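PDB 4V36: lysyl-trna-dependent l-ysyl-phosphatidylgycerol synthase from Bacillus licheniformis, which probably transfers lysine from lysyl-tRNA to phosphatidylglycerol, a lipid modification linked to bacterial resistance. Local coordinates for residues Y90-M102 / V305-R317. Numbering follows the deposited sequence.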
loop_
_atom_site.group_PDB
_atom_site.type_symbol
_atom_site.label_atom_id
_atom_site.label_comp_id
_atom_site.label_asym_id
_atom_site.label_seq_id
_atom_site.Cartn_x
_atom_site.Cartn_y
_atom_site.Cartn_z
ATOM N N TYR A 90 -21.608 -9.790 12.985
ATOM C CA TYR A 90 -20.774 -9.600 11.802
ATOM C C TYR A 90 -19.544 -10.499 11.826
ATOM O O TYR A 90 -18.964 -10.748 12.882
ATOM C CB TYR A 90 -20.336 -8.137 11.678
ATOM C CG TYR A 90 -21.460 -7.169 11.386
ATOM C CD1 TYR A 90 -22.694 -7.617 10.933
ATOM C CD2 TYR A 90 -21.284 -5.801 11.559
ATOM C CE1 TYR A 90 -23.724 -6.733 10.665
ATOM C CE2 TYR A 90 -22.306 -4.910 11.294
ATOM C CZ TYR A 90 -23.523 -5.380 10.847
ATOM O OH TYR A 90 -24.544 -4.496 10.582
ATOM N N LEU A 91 -19.152 -10.983 10.653
ATOM C CA LEU A 91 -17.908 -11.726 10.506
ATOM C C LEU A 91 -16.771 -10.746 10.242
ATOM O O LEU A 91 -16.921 -9.815 9.452
ATOM C CB LEU A 91 -18.015 -12.747 9.371
ATOM C CG LEU A 91 -16.786 -13.622 9.109
ATOM C CD1 LEU A 91 -16.513 -14.542 10.290
ATOM C CD2 LEU A 91 -16.956 -14.421 7.825
ATOM N N VAL A 92 -15.638 -10.947 10.905
ATOM C CA VAL A 92 -14.525 -10.013 10.772
ATOM C C VAL A 92 -13.343 -10.629 10.032
ATOM O O VAL A 92 -12.882 -11.720 10.367
ATOM C CB VAL A 92 -14.048 -9.513 12.145
ATOM C CG1 VAL A 92 -12.868 -8.566 11.985
ATOM C CG2 VAL A 92 -15.183 -8.826 12.876
ATOM N N ILE A 93 -12.862 -9.914 9.020
ATOM C CA ILE A 93 -11.720 -10.349 8.229
ATOM C C ILE A 93 -10.581 -9.339 8.347
ATOM O O ILE A 93 -10.810 -8.131 8.310
ATOM C CB ILE A 93 -12.104 -10.524 6.746
ATOM C CG1 ILE A 93 -13.358 -11.391 6.616
ATOM C CG2 ILE A 93 -10.949 -11.119 5.957
ATOM C CD1 ILE A 93 -13.977 -11.371 5.235
ATOM N N PHE A 94 -9.358 -9.836 8.504
ATOM C CA PHE A 94 -8.188 -8.968 8.567
ATOM C C PHE A 94 -7.340 -9.127 7.309
ATOM O O PHE A 94 -6.921 -10.232 6.965
ATOM C CB PHE A 94 -7.355 -9.272 9.816
ATOM C CG PHE A 94 -8.071 -8.983 11.107
ATOM C CD1 PHE A 94 -8.861 -9.949 11.709
ATOM C CD2 PHE A 94 -7.957 -7.744 11.714
ATOM C CE1 PHE A 94 -9.522 -9.683 12.895
ATOM C CE2 PHE A 94 -8.615 -7.473 12.899
ATOM C CZ PHE A 94 -9.400 -8.445 13.490
ATOM N N TYR A 95 -7.085 -8.014 6.628
ATOM C CA TYR A 95 -6.389 -8.047 5.349
ATOM C C TYR A 95 -5.008 -7.398 5.418
ATOM O O TYR A 95 -4.866 -6.265 5.876
ATOM C CB TYR A 95 -7.243 -7.365 4.278
ATOM C CG TYR A 95 -6.578 -7.269 2.928
ATOM C CD1 TYR A 95 -6.311 -8.407 2.178
ATOM C CD2 TYR A 95 -6.229 -6.036 2.394
ATOM C CE1 TYR A 95 -5.704 -8.319 0.938
ATOM C CE2 TYR A 95 -5.626 -5.938 1.156
ATOM C CZ TYR A 95 -5.364 -7.082 0.432
ATOM O OH TYR A 95 -4.761 -6.986 -0.800
ATOM N N GLN A 96 -4.003 -8.135 4.949
ATOM C CA GLN A 96 -2.606 -7.694 4.938
ATOM C C GLN A 96 -2.060 -7.381 6.328
ATOM O O GLN A 96 -1.593 -6.272 6.589
ATOM C CB GLN A 96 -2.426 -6.472 4.029
ATOM C CG GLN A 96 -2.517 -6.785 2.546
ATOM C CD GLN A 96 -1.915 -5.695 1.682
ATOM O OE1 GLN A 96 -1.036 -4.953 2.121
ATOM N NE2 GLN A 96 -2.386 -5.592 0.445
ATOM N N ILE A 97 -2.112 -8.370 7.215
ATOM C CA ILE A 97 -1.444 -8.270 8.507
ATOM C C ILE A 97 -0.057 -8.887 8.388
ATOM O O ILE A 97 0.260 -9.515 7.378
ATOM C CB ILE A 97 -2.231 -8.976 9.626
ATOM C CG1 ILE A 97 -2.174 -10.494 9.444
ATOM C CG2 ILE A 97 -3.669 -8.477 9.661
ATOM C CD1 ILE A 97 -2.822 -11.268 10.569
ATOM N N GLU A 98 0.766 -8.713 9.416
ATOM C CA GLU A 98 2.125 -9.239 9.387
ATOM C C GLU A 98 2.284 -10.414 10.348
ATOM O O GLU A 98 1.477 -10.594 11.261
ATOM C CB GLU A 98 3.130 -8.135 9.714
ATOM C CG GLU A 98 3.091 -6.971 8.734
ATOM C CD GLU A 98 4.148 -5.924 9.020
ATOM O OE1 GLU A 98 5.066 -6.204 9.819
ATOM O OE2 GLU A 98 4.060 -4.819 8.445
ATOM N N ARG A 99 3.329 -11.209 10.132
ATOM C CA ARG A 99 3.527 -12.454 10.872
ATOM C C ARG A 99 3.744 -12.241 12.370
ATOM O O ARG A 99 3.251 -13.017 13.189
ATOM C CB ARG A 99 4.710 -13.229 10.284
ATOM C CG ARG A 99 5.142 -14.431 11.114
ATOM C CD ARG A 99 6.071 -15.348 10.336
ATOM N NE ARG A 99 5.377 -16.028 9.244
ATOM C CZ ARG A 99 4.660 -17.136 9.392
ATOM N NH1 ARG A 99 4.536 -17.692 10.591
ATOM N NH2 ARG A 99 4.061 -17.688 8.345
ATOM N N GLU A 100 4.462 -11.182 12.730
ATOM C CA GLU A 100 4.822 -10.956 14.127
ATOM C C GLU A 100 3.627 -10.549 14.989
ATOM O O GLU A 100 3.768 -10.334 16.194
ATOM C CB GLU A 100 5.918 -9.892 14.231
ATOM C CG GLU A 100 5.429 -8.459 14.099
ATOM C CD GLU A 100 5.128 -8.070 12.667
ATOM O OE1 GLU A 100 5.592 -8.777 11.747
ATOM O OE2 GLU A 100 4.426 -7.057 12.463
ATOM N N ASP A 101 2.453 -10.450 14.374
ATOM C CA ASP A 101 1.243 -10.076 15.096
ATOM C C ASP A 101 0.193 -11.185 15.058
ATOM O O ASP A 101 -0.953 -10.974 15.451
ATOM C CB ASP A 101 0.658 -8.785 14.518
ATOM C CG ASP A 101 1.619 -7.617 14.612
ATOM O OD1 ASP A 101 2.394 -7.562 15.590
ATOM O OD2 ASP A 101 1.601 -6.755 13.709
ATOM N N MET A 102 0.594 -12.365 14.590
ATOM C CA MET A 102 -0.326 -13.493 14.454
ATOM C C MET A 102 -0.887 -13.961 15.794
ATOM O O MET A 102 -1.985 -14.512 15.855
ATOM C CB MET A 102 0.365 -14.662 13.751
ATOM C CG MET A 102 0.535 -14.475 12.255
ATOM S SD MET A 102 1.439 -15.836 11.494
ATOM C CE MET A 102 1.338 -15.390 9.764
ATOM N N VAL A 305 14.573 -7.331 0.744
ATOM C CA VAL A 305 14.226 -8.270 1.799
ATOM C C VAL A 305 12.710 -8.429 1.824
ATOM O O VAL A 305 11.983 -7.467 2.074
ATOM C CB VAL A 305 14.727 -7.805 3.177
ATOM C CG1 VAL A 305 14.313 -8.798 4.251
ATOM C CG2 VAL A 305 16.238 -7.627 3.160
ATOM N N TRP A 306 12.234 -9.640 1.555
ATOM C CA TRP A 306 10.800 -9.881 1.447
ATOM C C TRP A 306 10.122 -9.920 2.812
ATOM O O TRP A 306 10.584 -10.601 3.726
ATOM C CB TRP A 306 10.535 -11.186 0.695
ATOM C CG TRP A 306 11.060 -11.181 -0.711
ATOM C CD1 TRP A 306 12.162 -11.838 -1.177
ATOM C CD2 TRP A 306 10.510 -10.475 -1.829
ATOM N NE1 TRP A 306 12.329 -11.589 -2.518
ATOM C CE2 TRP A 306 11.329 -10.755 -2.942
ATOM C CE3 TRP A 306 9.406 -9.635 -1.998
ATOM C CZ2 TRP A 306 11.076 -10.226 -4.206
ATOM C CZ3 TRP A 306 9.157 -9.111 -3.252
ATOM C CH2 TRP A 306 9.989 -9.408 -4.340
ATOM N N ARG A 307 9.027 -9.177 2.941
ATOM C CA ARG A 307 8.230 -9.191 4.162
ATOM C C ARG A 307 6.799 -9.622 3.854
ATOM O O ARG A 307 6.054 -8.906 3.184
ATOM C CB ARG A 307 8.240 -7.819 4.840
ATOM C CG ARG A 307 7.459 -7.784 6.146
ATOM C CD ARG A 307 7.868 -6.615 7.031
ATOM N NE ARG A 307 7.480 -5.324 6.473
ATOM C CZ ARG A 307 8.324 -4.320 6.256
ATOM N NH1 ARG A 307 9.610 -4.454 6.550
ATOM N NH2 ARG A 307 7.882 -3.178 5.747
ATOM N N GLY A 308 6.425 -10.797 4.350
ATOM C CA GLY A 308 5.137 -11.389 4.038
ATOM C C GLY A 308 3.935 -10.667 4.614
ATOM O O GLY A 308 3.982 -10.133 5.723
ATOM N N LYS A 309 2.852 -10.651 3.844
ATOM C CA LYS A 309 1.578 -10.108 4.297
ATOM C C LYS A 309 0.539 -11.224 4.293
ATOM O O LYS A 309 0.527 -12.059 3.390
ATOM C CB LYS A 309 1.132 -8.944 3.409
ATOM C CG LYS A 309 2.203 -7.886 3.191
ATOM C CD LYS A 309 1.803 -6.547 3.783
ATOM C CE LYS A 309 1.698 -6.610 5.296
ATOM N NZ LYS A 309 1.365 -5.279 5.879
ATOM N N TYR A 310 -0.330 -11.240 5.297
ATOM C CA TYR A 310 -1.237 -12.367 5.480
ATOM C C TYR A 310 -2.701 -11.965 5.588
ATOM O O TYR A 310 -3.029 -10.862 6.024
ATOM C CB TYR A 310 -0.840 -13.161 6.728
ATOM C CG TYR A 310 0.561 -13.725 6.676
ATOM C CD1 TYR A 310 1.650 -12.971 7.095
ATOM C CD2 TYR A 310 0.793 -15.014 6.214
ATOM C CE1 TYR A 310 2.933 -13.484 7.051
ATOM C CE2 TYR A 310 2.072 -15.535 6.166
ATOM C CZ TYR A 310 3.137 -14.767 6.586
ATOM O OH TYR A 310 4.410 -15.284 6.537
ATOM N N LEU A 311 -3.577 -12.878 5.183
ATOM C CA LEU A 311 -5.008 -12.721 5.389
ATOM C C LEU A 311 -5.429 -13.515 6.619
ATOM O O LEU A 311 -5.118 -14.699 6.733
ATOM C CB LEU A 311 -5.791 -13.193 4.162
ATOM C CG LEU A 311 -7.317 -13.103 4.248
ATOM C CD1 LEU A 311 -7.775 -11.656 4.172
ATOM C CD2 LEU A 311 -7.973 -13.930 3.158
ATOM N N ALA A 312 -6.127 -12.863 7.542
ATOM C CA ALA A 312 -6.623 -13.549 8.728
ATOM C C ALA A 312 -8.103 -13.871 8.574
ATOM O O ALA A 312 -8.945 -12.973 8.519
ATOM C CB ALA A 312 -6.380 -12.714 9.973
ATOM N N TYR A 313 -8.410 -15.161 8.503
ATOM C CA TYR A 313 -9.776 -15.631 8.309
ATOM C C TYR A 313 -10.104 -16.722 9.322
ATOM O O TYR A 313 -9.215 -17.224 10.007
ATOM C CB TYR A 313 -9.965 -16.151 6.883
ATOM C CG TYR A 313 -9.104 -17.353 6.561
ATOM C CD1 TYR A 313 -7.768 -17.202 6.205
ATOM C CD2 TYR A 313 -9.624 -18.638 6.619
ATOM C CE1 TYR A 313 -6.977 -18.300 5.916
ATOM C CE2 TYR A 313 -8.841 -19.740 6.331
ATOM C CZ TYR A 313 -7.519 -19.565 5.980
ATOM O OH TYR A 313 -6.738 -20.663 5.693
ATOM N N ARG A 314 -11.377 -17.095 9.412
ATOM C CA ARG A 314 -11.795 -18.100 10.384
ATOM C C ARG A 314 -12.086 -19.451 9.736
ATOM O O ARG A 314 -11.551 -20.476 10.159
ATOM C CB ARG A 314 -13.024 -17.614 11.158
ATOM C CG ARG A 314 -12.829 -16.266 11.834
ATOM C CD ARG A 314 -13.811 -16.054 12.979
ATOM N NE ARG A 314 -13.476 -16.865 14.148
ATOM C CZ ARG A 314 -14.079 -18.006 14.466
ATOM N NH1 ARG A 314 -15.058 -18.478 13.707
ATOM N NH2 ARG A 314 -13.706 -18.674 15.550
ATOM N N LYS A 315 -12.931 -19.451 8.711
ATOM C CA LYS A 315 -13.300 -20.690 8.031
ATOM C C LYS A 315 -12.477 -20.900 6.760
ATOM O O LYS A 315 -12.449 -20.042 5.879
ATOM C CB LYS A 315 -14.793 -20.691 7.698
ATOM N N ASN A 316 -11.811 -22.048 6.675
ATOM C CA ASN A 316 -10.947 -22.357 5.539
ATOM C C ASN A 316 -11.734 -22.642 4.265
ATOM O O ASN A 316 -11.250 -22.410 3.156
ATOM C CB ASN A 316 -10.046 -23.550 5.868
ATOM C CG ASN A 316 -9.009 -23.813 4.794
ATOM O OD1 ASN A 316 -7.913 -23.255 4.824
ATOM N ND2 ASN A 316 -9.351 -24.670 3.838
ATOM N N ARG A 317 -12.953 -23.145 4.430
ATOM C CA ARG A 317 -13.799 -23.487 3.296
ATOM C C ARG A 317 -14.387 -22.229 2.659
ATOM O O ARG A 317 -14.852 -22.255 1.520
ATOM C CB ARG A 317 -14.916 -24.436 3.735
ATOM C CG ARG A 317 -15.506 -25.271 2.614
ATOM C CD ARG A 317 -16.521 -26.266 3.154
ATOM N NE ARG A 317 -15.971 -27.069 4.242
ATOM C CZ ARG A 317 -15.362 -28.240 4.075
ATOM N NH1 ARG A 317 -15.222 -28.750 2.861
ATOM N NH2 ARG A 317 -14.892 -28.898 5.126
HETATM O O HOH W 1 5.498 -10.838 7.896
#
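F94 and A312 pair through two nearly straight backbone hydrogen bonds, F94 N to A312 O at 3.2 Å and A312 N to F94 O at 2.8 Å. The next antiparallel hydrogen-bonded pair is I97 with Y310. Between the two pairs the register slips by one residue: Q96, with positive phi (60°), and I97 both face Y310. Beside this pair, K309 NZ hydrogen-bonds Q96 O at 3.2 Å, from above the carbonyl plane.

Y310 is held over its ring face and at its hydroxyl. M102, extended beyond CG, sets its CE methyl over the middle of the Y310 ring, a CH-pi contact 3.4 Å from the centroid. R99 bends at chi3 (-69°), bringing its guanidinium nearly perpendicular to that ring, and NE and NH2 both hydrogen-bond Y310 OH, side-on. This hydroxyl is also hydrogen-bonded to a Tris molecule, probably from the crystallisation liquor.

Among apolar groups, the A312 methyl touches F94 CB and, roughly at right angles to that, I97 CD1, while L311 CD1 meets I93 CG2 at 3.7 Å. Charges gather at E98, whose OE2 makes long salt bridges to R307 NE (4.0 Å) and K309 NZ (3.7 Å); R307 has a firmer partner in E220.

Together these contacts join neighbouring antiparallel strands, 91-97 and 305-313, inside the mixed sheet of this acetyltransferase-clan domain, their register shifted by a G1 beta bulge.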